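Local coordinates for uncharacterized protein (Bacteroides eggerthii DSM 20697, PDB 4ECO) that is of unknown function but, as a leucine-rich repeat protein, probably binds other proteins through its curved solenoid surface, at residues D99-L104 / K200-L205; I29-A34 / G81-L86; S94-D99 / A226-N231. All blocks are in the same frame, centred on the assembly; numbering follows the deposited sequence.

Interaction 1 of 3, residues D99-L104 / K200-L205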
loop_
_atom_site.group_PDB
_atom_site.type_symbol
_atom_site.label_atom_id
_atom_site.label_comp_id
_atom_site.label_asym_id
_atom_site.label_seq_id
_atom_site.Cartn_x
_atom_site.Cartn_y
_atom_site.Cartn_z
ATOM N N ASP A 99 0.353 33.671 -17.748
ATOM C CA ASP A 99 -0.506 34.414 -16.830
ATOM C C ASP A 99 -1.960 34.371 -17.275
ATOM O O ASP A 99 -2.845 34.697 -16.481
ATOM C CB ASP A 99 -0.020 35.876 -16.714
ATOM C CG ASP A 99 1.458 35.988 -16.387
ATOM O OD1 ASP A 99 1.903 35.358 -15.399
ATOM O OD2 ASP A 99 2.178 36.629 -17.158
ATOM N N ALA A 100 -2.204 33.938 -18.526
ATOM C CA ALA A 100 -3.526 33.783 -19.142
ATOM C C ALA A 100 -4.404 32.770 -18.356
ATOM O O ALA A 100 -5.637 32.841 -18.424
ATOM C CB ALA A 100 -3.377 33.329 -20.594
ATOM N N ILE A 101 -3.762 31.873 -17.577
ATOM C CA ILE A 101 -4.412 30.839 -16.777
ATOM C C ILE A 101 -5.422 31.486 -15.796
ATOM O O ILE A 101 -6.507 30.924 -15.610
ATOM C CB ILE A 101 -3.355 29.932 -16.060
ATOM C CG1 ILE A 101 -3.969 28.679 -15.413
ATOM C CG2 ILE A 101 -2.433 30.669 -15.100
ATOM C CD1 ILE A 101 -3.896 27.452 -16.274
ATOM N N GLY A 102 -5.093 32.682 -15.282
ATOM C CA GLY A 102 -5.904 33.458 -14.339
ATOM C C GLY A 102 -7.272 33.903 -14.834
ATOM O O GLY A 102 -8.118 34.300 -14.036
ATOM N N GLN A 103 -7.509 33.812 -16.146
ATOM C CA GLN A 103 -8.776 34.146 -16.795
ATOM C C GLN A 103 -9.851 33.094 -16.472
ATOM O O GLN A 103 -11.029 33.441 -16.300
ATOM C CB GLN A 103 -8.563 34.265 -18.332
ATOM C CG GLN A 103 -9.822 34.448 -19.186
ATOM C CD GLN A 103 -10.774 35.517 -18.706
ATOM O OE1 GLN A 103 -10.386 36.633 -18.319
ATOM N NE2 GLN A 103 -12.047 35.178 -18.723
ATOM N N LEU A 104 -9.435 31.820 -16.393
ATOM C CA LEU A 104 -10.285 30.655 -16.175
ATOM C C LEU A 104 -10.713 30.581 -14.729
ATOM O O LEU A 104 -10.361 29.631 -14.035
ATOM C CB LEU A 104 -9.515 29.370 -16.574
ATOM C CG LEU A 104 -8.829 29.328 -17.934
ATOM C CD1 LEU A 104 -8.246 27.969 -18.173
ATOM C CD2 LEU A 104 -9.787 29.664 -19.040
ATOM N N LYS A 200 2.060 32.688 -11.271
ATOM C CA LYS A 200 1.527 33.197 -10.020
ATOM C C LYS A 200 -0.007 33.276 -10.083
ATOM O O LYS A 200 -0.676 33.117 -9.061
ATOM C CB LYS A 200 2.122 34.613 -9.868
ATOM C CG LYS A 200 1.928 35.334 -8.552
ATOM C CD LYS A 200 2.584 36.701 -8.627
ATOM C CE LYS A 200 2.311 37.525 -7.392
ATOM N NZ LYS A 200 3.016 38.844 -7.412
ATOM N N ALA A 201 -0.546 33.513 -11.312
ATOM C CA ALA A 201 -1.951 33.741 -11.691
ATOM C C ALA A 201 -2.929 32.700 -11.152
ATOM O O ALA A 201 -4.106 33.028 -11.055
ATOM C CB ALA A 201 -2.090 33.807 -13.205
ATOM N N VAL A 202 -2.459 31.485 -10.768
ATOM C CA VAL A 202 -3.268 30.398 -10.201
ATOM C C VAL A 202 -4.066 30.932 -8.934
ATOM O O VAL A 202 -5.200 30.497 -8.703
ATOM C CB VAL A 202 -2.363 29.167 -9.902
ATOM C CG1 VAL A 202 -3.117 28.056 -9.175
ATOM C CG2 VAL A 202 -1.776 28.624 -11.195
HETATM N N MSE A 203 -3.511 31.951 -8.213
HETATM C CA MSE A 203 -4.139 32.635 -7.056
HETATM C C MSE A 203 -5.463 33.327 -7.414
HETATM O O MSE A 203 -6.184 33.781 -6.515
HETATM C CB MSE A 203 -3.211 33.718 -6.495
HETATM C CG MSE A 203 -1.865 33.249 -5.988
HETATM SE SE MSE A 203 -0.947 34.828 -5.299
HETATM C CE MSE A 203 0.860 34.119 -5.122
ATOM N N ARG A 204 -5.723 33.520 -8.724
ATOM C CA ARG A 204 -6.949 34.143 -9.189
ATOM C C ARG A 204 -8.075 33.109 -9.249
ATOM O O ARG A 204 -9.245 33.482 -9.108
ATOM C CB ARG A 204 -6.742 34.811 -10.551
ATOM C CG ARG A 204 -7.785 35.884 -10.858
ATOM C CD ARG A 204 -7.302 36.768 -11.974
ATOM N NE ARG A 204 -8.239 37.837 -12.314
ATOM C CZ ARG A 204 -9.181 37.743 -13.247
ATOM N NH1 ARG A 204 -9.327 36.625 -13.946
ATOM N NH2 ARG A 204 -9.980 38.772 -13.497
ATOM N N LEU A 205 -7.730 31.817 -9.414
ATOM C CA LEU A 205 -8.695 30.709 -9.525
ATOM C C LEU A 205 -9.200 30.331 -8.133
ATOM O O LEU A 205 -8.877 29.267 -7.603
ATOM C CB LEU A 205 -8.058 29.500 -10.253
ATOM C CG LEU A 205 -7.168 29.815 -11.471
ATOM C CD1 LEU A 205 -6.446 28.591 -11.949
ATOM C CD2 LEU A 205 -7.940 30.494 -12.590
#
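Gly102 and Ala201 bring two short 3-10 segments together, 99-103 and 200-204, with their CA atoms 4.8 Å apart. Ala201 points its methyl at the neighbouring turn, where Ala201 CB packs 3.7 Å from Ile101 CG2 and also meets the carbonyl oxygen of Asp99. Ile101 has CG1 anti to its backbone N (chi1 -170°); this branch, Ile101 CG1, lies 4.3 Å from Leu205 CD1, while Leu205 CD2 lies near the carbonyl oxygen of Ile101. Each segment links a strand of the small parallel pair 96-97/194-198 to a strand of the solenoid's parallel series, 109-111 or 210-214, an organisation resembling leucine-rich repeats of the plant type, in which 3-10 turns and a second small sheet lie off the main sheet. The polar tie comes from Arg204, whose chain runs extended from CG to NE across Gly102. Arg204 NH1 donates to Gly102 O at 2.6 Å (N-H...O 155°), from 42° above the carbonyl plane, and the oxygen sits in the plane of the guanidinium, at its edge. The CB, CG and CD of Arg204 pass alongside the same carbonyl. The NE of Arg204 has a partner of its own, a salt bridge to Glu241.

Interaction 2 of 3, residues I29-A34 / G81-L86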
loop_
_atom_site.group_PDB
_atom_site.type_symbol
_atom_site.label_atom_id
_atom_site.label_comp_id
_atom_site.label_asym_id
_atom_site.label_seq_id
_atom_site.Cartn_x
_atom_site.Cartn_y
_atom_site.Cartn_z
ATOM N N ILE A 29 -15.808 33.373 -24.075
ATOM C CA ILE A 29 -14.940 33.642 -25.224
ATOM C C ILE A 29 -13.507 34.024 -24.706
ATOM O O ILE A 29 -12.506 33.499 -25.215
ATOM C CB ILE A 29 -15.576 34.743 -26.127
ATOM C CG1 ILE A 29 -16.922 34.276 -26.764
ATOM C CG2 ILE A 29 -14.596 35.294 -27.179
ATOM C CD1 ILE A 29 -16.872 33.151 -27.900
ATOM N N LYS A 30 -13.426 34.898 -23.674
ATOM C CA LYS A 30 -12.153 35.326 -23.077
ATOM C C LYS A 30 -11.355 34.091 -22.569
ATOM O O LYS A 30 -10.121 34.049 -22.728
ATOM C CB LYS A 30 -12.399 36.351 -21.953
ATOM C CG LYS A 30 -12.919 37.714 -22.478
ATOM C CD LYS A 30 -13.613 38.624 -21.434
ATOM C CE LYS A 30 -12.689 39.445 -20.540
ATOM N NZ LYS A 30 -12.342 38.773 -19.247
ATOM N N ASP A 31 -12.091 33.062 -22.045
ATOM C CA ASP A 31 -11.557 31.791 -21.548
ATOM C C ASP A 31 -10.890 30.996 -22.628
ATOM O O ASP A 31 -9.902 30.313 -22.374
ATOM C CB ASP A 31 -12.680 30.911 -20.952
ATOM C CG ASP A 31 -13.130 31.215 -19.531
ATOM O OD1 ASP A 31 -12.689 32.258 -18.967
ATOM O OD2 ASP A 31 -13.946 30.433 -18.992
ATOM N N TYR A 32 -11.499 31.011 -23.820
ATOM C CA TYR A 32 -11.037 30.284 -24.994
ATOM C C TYR A 32 -9.774 30.944 -25.565
ATOM O O TYR A 32 -8.871 30.243 -26.031
ATOM C CB TYR A 32 -12.146 30.212 -26.041
ATOM C CG TYR A 32 -13.424 29.497 -25.632
ATOM C CD1 TYR A 32 -13.466 28.672 -24.503
ATOM C CD2 TYR A 32 -14.571 29.585 -26.412
ATOM C CE1 TYR A 32 -14.647 28.045 -24.111
ATOM C CE2 TYR A 32 -15.746 28.922 -26.056
ATOM C CZ TYR A 32 -15.778 28.151 -24.909
ATOM O OH TYR A 32 -16.941 27.492 -24.611
ATOM N N LEU A 33 -9.676 32.279 -25.482
ATOM C CA LEU A 33 -8.468 32.971 -25.920
ATOM C C LEU A 33 -7.322 32.631 -24.961
ATOM O O LEU A 33 -6.165 32.535 -25.401
ATOM C CB LEU A 33 -8.690 34.479 -26.015
ATOM C CG LEU A 33 -9.839 34.925 -26.909
ATOM C CD1 LEU A 33 -10.125 36.394 -26.730
ATOM C CD2 LEU A 33 -9.579 34.602 -28.371
ATOM N N ALA A 34 -7.663 32.390 -23.660
ATOM C CA ALA A 34 -6.730 31.943 -22.626
ATOM C C ALA A 34 -6.283 30.507 -22.928
ATOM O O ALA A 34 -5.073 30.244 -22.941
ATOM C CB ALA A 34 -7.360 32.039 -21.247
ATOM N N GLY A 81 -20.693 27.778 -21.008
ATOM C CA GLY A 81 -19.508 27.572 -21.834
ATOM C C GLY A 81 -18.201 27.986 -21.189
ATOM O O GLY A 81 -17.197 28.156 -21.892
ATOM N N ARG A 82 -18.190 28.158 -19.848
ATOM C CA ARG A 82 -16.965 28.537 -19.156
ATOM C C ARG A 82 -16.215 27.280 -18.749
ATOM O O ARG A 82 -16.841 26.254 -18.459
ATOM C CB ARG A 82 -17.223 29.478 -17.976
ATOM C CG ARG A 82 -17.474 30.884 -18.510
ATOM C CD ARG A 82 -17.169 31.975 -17.524
ATOM N NE ARG A 82 -15.735 32.179 -17.332
ATOM C CZ ARG A 82 -15.219 33.117 -16.548
ATOM N NH1 ARG A 82 -16.013 33.943 -15.880
ATOM N NH2 ARG A 82 -13.906 33.239 -16.428
ATOM N N VAL A 83 -14.860 27.358 -18.790
ATOM C CA VAL A 83 -13.927 26.261 -18.499
ATOM C C VAL A 83 -13.981 25.946 -17.012
ATOM O O VAL A 83 -13.693 26.831 -16.207
ATOM C CB VAL A 83 -12.476 26.572 -18.961
ATOM C CG1 VAL A 83 -11.540 25.417 -18.615
ATOM C CG2 VAL A 83 -12.418 26.878 -20.452
ATOM N N THR A 84 -14.349 24.699 -16.650
ATOM C CA THR A 84 -14.450 24.302 -15.246
ATOM C C THR A 84 -13.379 23.254 -14.902
ATOM O O THR A 84 -13.112 23.017 -13.721
ATOM C CB THR A 84 -15.866 23.804 -14.901
ATOM O OG1 THR A 84 -16.159 22.568 -15.558
ATOM C CG2 THR A 84 -16.933 24.840 -15.192
ATOM N N GLY A 85 -12.725 22.702 -15.918
ATOM C CA GLY A 85 -11.675 21.708 -15.732
ATOM C C GLY A 85 -10.679 21.724 -16.856
ATOM O O GLY A 85 -11.035 21.973 -18.004
ATOM N N LEU A 86 -9.425 21.496 -16.536
ATOM C CA LEU A 86 -8.353 21.539 -17.527
ATOM C C LEU A 86 -7.258 20.567 -17.120
ATOM O O LEU A 86 -6.665 20.697 -16.037
ATOM C CB LEU A 86 -7.819 22.992 -17.673
ATOM C CG LEU A 86 -6.451 23.244 -18.319
ATOM C CD1 LEU A 86 -6.340 22.592 -19.656
ATOM C CD2 LEU A 86 -6.206 24.723 -18.503
HETATM O O HOH W 1 -13.337 29.366 -16.595
#
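The guanidinium of Arg82 takes the carboxylate of Asp31 side-on, the two planes turned 52° apart. At the guanidinium edge, and in its plane, lies Asp31 OD2, 3.0 Å from Arg82 NE along an almost straight bond (173°). Asp31 OD1 is tilted out of that plane and receives Arg82 NH2 at 3.0 Å through its syn lone pair. Arg82 NE and the backbone N of Val83 reach OD2 from opposite faces of the carboxylate; Val83 N, on the anti side, is 3.2 Å from Asp31 OD2. A water donates to both Asp31 OD2 and Val83 O. The chain of Arg82 bends at chi3 (74°), which sets NE against the acid. On the next residue, the Tyr32 ring has Val83 CG2 at its edge, 4.4 Å from Tyr32 CE1, and its hydroxyl makes a weak 2.8 Å bond from Tyr32 OH to Gly81 O; the positive phi of Gly81 suits glycine. Helix 27-41 is thereby fastened to the start of strand 83-87, as in an N-terminal cap of a leucine-rich repeat solenoid. An alanine in place of Asp31 would probably leave Arg82 without its paired acid and Val83 N without its acceptor, freeing the guanidinium to turn. Gln103 NE2 adds a further donor to OD1. With this many donors converging on one buried carboxylate, Asp31 is likely to stay ionised, its charge balanced by Arg82.

Interaction 3 of 3, residues S94-D99 / A226-N231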
loop_
_atom_site.group_PDB
_atom_site.type_symbol
_atom_site.label_atom_id
_atom_site.label_comp_id
_atom_site.label_asym_id
_atom_site.label_seq_id
_atom_site.Cartn_x
_atom_site.Cartn_y
_atom_site.Cartn_z
ATOM N N SER A 94 5.255 21.392 -23.203
ATOM C CA SER A 94 6.614 21.888 -23.059
ATOM C C SER A 94 6.615 23.382 -23.117
ATOM O O SER A 94 6.285 23.953 -24.164
ATOM C CB SER A 94 7.508 21.315 -24.162
ATOM O OG SER A 94 8.781 21.941 -24.205
ATOM N N GLY A 95 7.015 24.010 -22.011
ATOM C CA GLY A 95 7.079 25.461 -21.928
ATOM C C GLY A 95 6.739 26.023 -20.572
ATOM O O GLY A 95 6.916 25.359 -19.545
ATOM N N ARG A 96 6.238 27.261 -20.576
ATOM C CA ARG A 96 5.902 28.017 -19.368
ATOM C C ARG A 96 4.399 28.288 -19.320
ATOM O O ARG A 96 3.847 28.729 -20.324
ATOM C CB ARG A 96 6.708 29.332 -19.350
ATOM C CG ARG A 96 8.235 29.121 -19.260
ATOM C CD ARG A 96 9.051 30.348 -19.666
ATOM N NE ARG A 96 8.608 31.578 -18.998
ATOM C CZ ARG A 96 9.136 32.066 -17.880
ATOM N NH1 ARG A 96 10.161 31.453 -17.299
ATOM N NH2 ARG A 96 8.653 33.180 -17.342
ATOM N N VAL A 97 3.724 27.976 -18.186
ATOM C CA VAL A 97 2.271 28.185 -18.026
ATOM C C VAL A 97 2.067 29.689 -17.906
ATOM O O VAL A 97 2.622 30.301 -16.992
ATOM C CB VAL A 97 1.673 27.365 -16.858
ATOM C CG1 VAL A 97 0.182 27.623 -16.716
ATOM C CG2 VAL A 97 1.935 25.871 -17.060
ATOM N N PRO A 98 1.405 30.313 -18.915
ATOM C CA PRO A 98 1.319 31.783 -18.938
ATOM C C PRO A 98 0.310 32.341 -17.950
ATOM O O PRO A 98 -0.508 31.602 -17.419
ATOM C CB PRO A 98 0.908 32.086 -20.386
ATOM C CG PRO A 98 0.172 30.899 -20.846
ATOM C CD PRO A 98 0.707 29.710 -20.083
ATOM N N ASP A 99 0.353 33.671 -17.748
ATOM C CA ASP A 99 -0.506 34.414 -16.830
ATOM C C ASP A 99 -1.960 34.371 -17.275
ATOM O O ASP A 99 -2.845 34.697 -16.481
ATOM C CB ASP A 99 -0.020 35.876 -16.714
ATOM C CG ASP A 99 1.458 35.988 -16.387
ATOM O OD1 ASP A 99 1.903 35.358 -15.399
ATOM O OD2 ASP A 99 2.178 36.629 -17.158
ATOM N N ALA A 226 5.997 33.891 -9.324
ATOM C CA ALA A 226 6.070 35.087 -10.149
ATOM C C ALA A 226 5.188 35.020 -11.389
ATOM O O ALA A 226 4.679 33.955 -11.759
ATOM C CB ALA A 226 7.518 35.293 -10.585
ATOM N N TRP A 227 5.030 36.182 -12.040
ATOM C CA TRP A 227 4.316 36.256 -13.299
ATOM C C TRP A 227 5.149 35.569 -14.362
ATOM O O TRP A 227 6.383 35.606 -14.292
ATOM C CB TRP A 227 4.018 37.701 -13.688
ATOM C CG TRP A 227 3.272 38.503 -12.666
ATOM C CD1 TRP A 227 3.720 39.617 -12.012
ATOM C CD2 TRP A 227 1.923 38.298 -12.231
ATOM N NE1 TRP A 227 2.728 40.129 -11.207
ATOM C CE2 TRP A 227 1.620 39.321 -11.302
ATOM C CE3 TRP A 227 0.933 37.346 -12.535
ATOM C CZ2 TRP A 227 0.379 39.407 -10.664
ATOM C CZ3 TRP A 227 -0.301 37.446 -11.912
ATOM C CH2 TRP A 227 -0.559 38.457 -10.975
ATOM N N GLU A 228 4.496 34.905 -15.315
ATOM C CA GLU A 228 5.204 34.240 -16.399
ATOM C C GLU A 228 5.865 35.327 -17.220
ATOM O O GLU A 228 7.037 35.224 -17.565
ATOM C CB GLU A 228 4.240 33.367 -17.207
ATOM C CG GLU A 228 4.916 32.485 -18.234
ATOM C CD GLU A 228 5.305 33.162 -19.532
ATOM O OE1 GLU A 228 4.506 33.971 -20.069
ATOM O OE2 GLU A 228 6.417 32.862 -20.021
ATOM N N ASN A 229 5.116 36.412 -17.441
ATOM C CA ASN A 229 5.535 37.623 -18.126
ATOM C C ASN A 229 4.778 38.798 -17.488
ATOM O O ASN A 229 3.590 38.990 -17.755
ATOM C CB ASN A 229 5.283 37.492 -19.632
ATOM C CG ASN A 229 5.362 38.773 -20.428
ATOM O OD1 ASN A 229 6.090 39.721 -20.096
ATOM N ND2 ASN A 229 4.609 38.811 -21.523
ATOM N N GLU A 230 5.469 39.578 -16.641
ATOM C CA GLU A 230 4.885 40.716 -15.930
ATOM C C GLU A 230 4.360 41.832 -16.872
ATOM O O GLU A 230 3.594 42.680 -16.406
ATOM C CB GLU A 230 5.882 41.321 -14.932
ATOM C CG GLU A 230 7.166 41.848 -15.544
ATOM C CD GLU A 230 8.027 42.653 -14.593
ATOM O OE1 GLU A 230 7.470 43.305 -13.676
ATOM O OE2 GLU A 230 9.263 42.671 -14.799
ATOM N N ASN A 231 4.727 41.810 -18.179
ATOM C CA ASN A 231 4.283 42.819 -19.148
ATOM C C ASN A 231 3.086 42.346 -20.012
ATOM O O ASN A 231 2.717 43.043 -20.969
ATOM C CB ASN A 231 5.439 43.243 -20.048
ATOM C CG ASN A 231 6.492 44.038 -19.312
ATOM O OD1 ASN A 231 6.204 44.966 -18.528
ATOM N ND2 ASN A 231 7.741 43.678 -19.549
HETATM O O HOH W 2 2.162 35.075 -19.411
#
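Asp99 OD1 is gripped by the backbone N of Glu228, 2.6 Å away, and by the hydroxyl of Ser199. The other oxygen, Asp99 OD2, accepts from Asn229 N at 3.0 Å, so that one carboxylate holds two consecutive backbone N-H groups, each through a syn lone pair; Ser232 OG also bonds to OD2. Trp227 turns its ring edge to this acid, with Trp227 CE3 3.6 Å from Asp99 OD1. Glu228 CG lies 3.7 Å from Pro98 CA, and the bend at chi2 (-80°) swings CD, and with it the carboxylate, to Arg96. Arg96 grips Glu228 side-on: Arg96 NE donates to Glu228 OE2 at 2.7 Å, nearly straight (173°), on the anti lone pair, and Arg96 NH2 to the backbone Glu228 O at 2.6 Å in the carbonyl plane. A water accepts from Asp99 N and donates to Glu228 OE1 and, weakly, to Asp99 OD2, which would probably ease the repulsion between the two acids. Further on, Asn229 OD1 takes the N-H of Asn231, closing an Asx turn just before helix 233-238. Arg96 also makes a cation-pi contact with Phe197 of strand 194-198, the parallel partner of strand 96-97, while Asp99 packs on helix 233-238 and Pro98 on helix 27-41.

In the fold
The three contacts cluster toward the N-terminal end of the solenoid, on the same side of the chain's centre and about 36 to 38 Å from it, measured between centres. Interaction 2 closes first along the chain, joining helix 27-41 to strand 83-87; interaction 1 is then nested within the loop closed by interaction 3. Interactions 1 and 3 have centres about 10 Å apart and share Asp99. The centre of interaction 2 is about 12 Å from that of interaction 1, linked through Gln103, which probably bonds to both Asp31 and Lys30, and about 18 Å from that of interaction 3. Together they tie helix 27-41, the small parallel strand pair 96-97/194-198 and the loop before helix 233-238 into one end of the repeat fold.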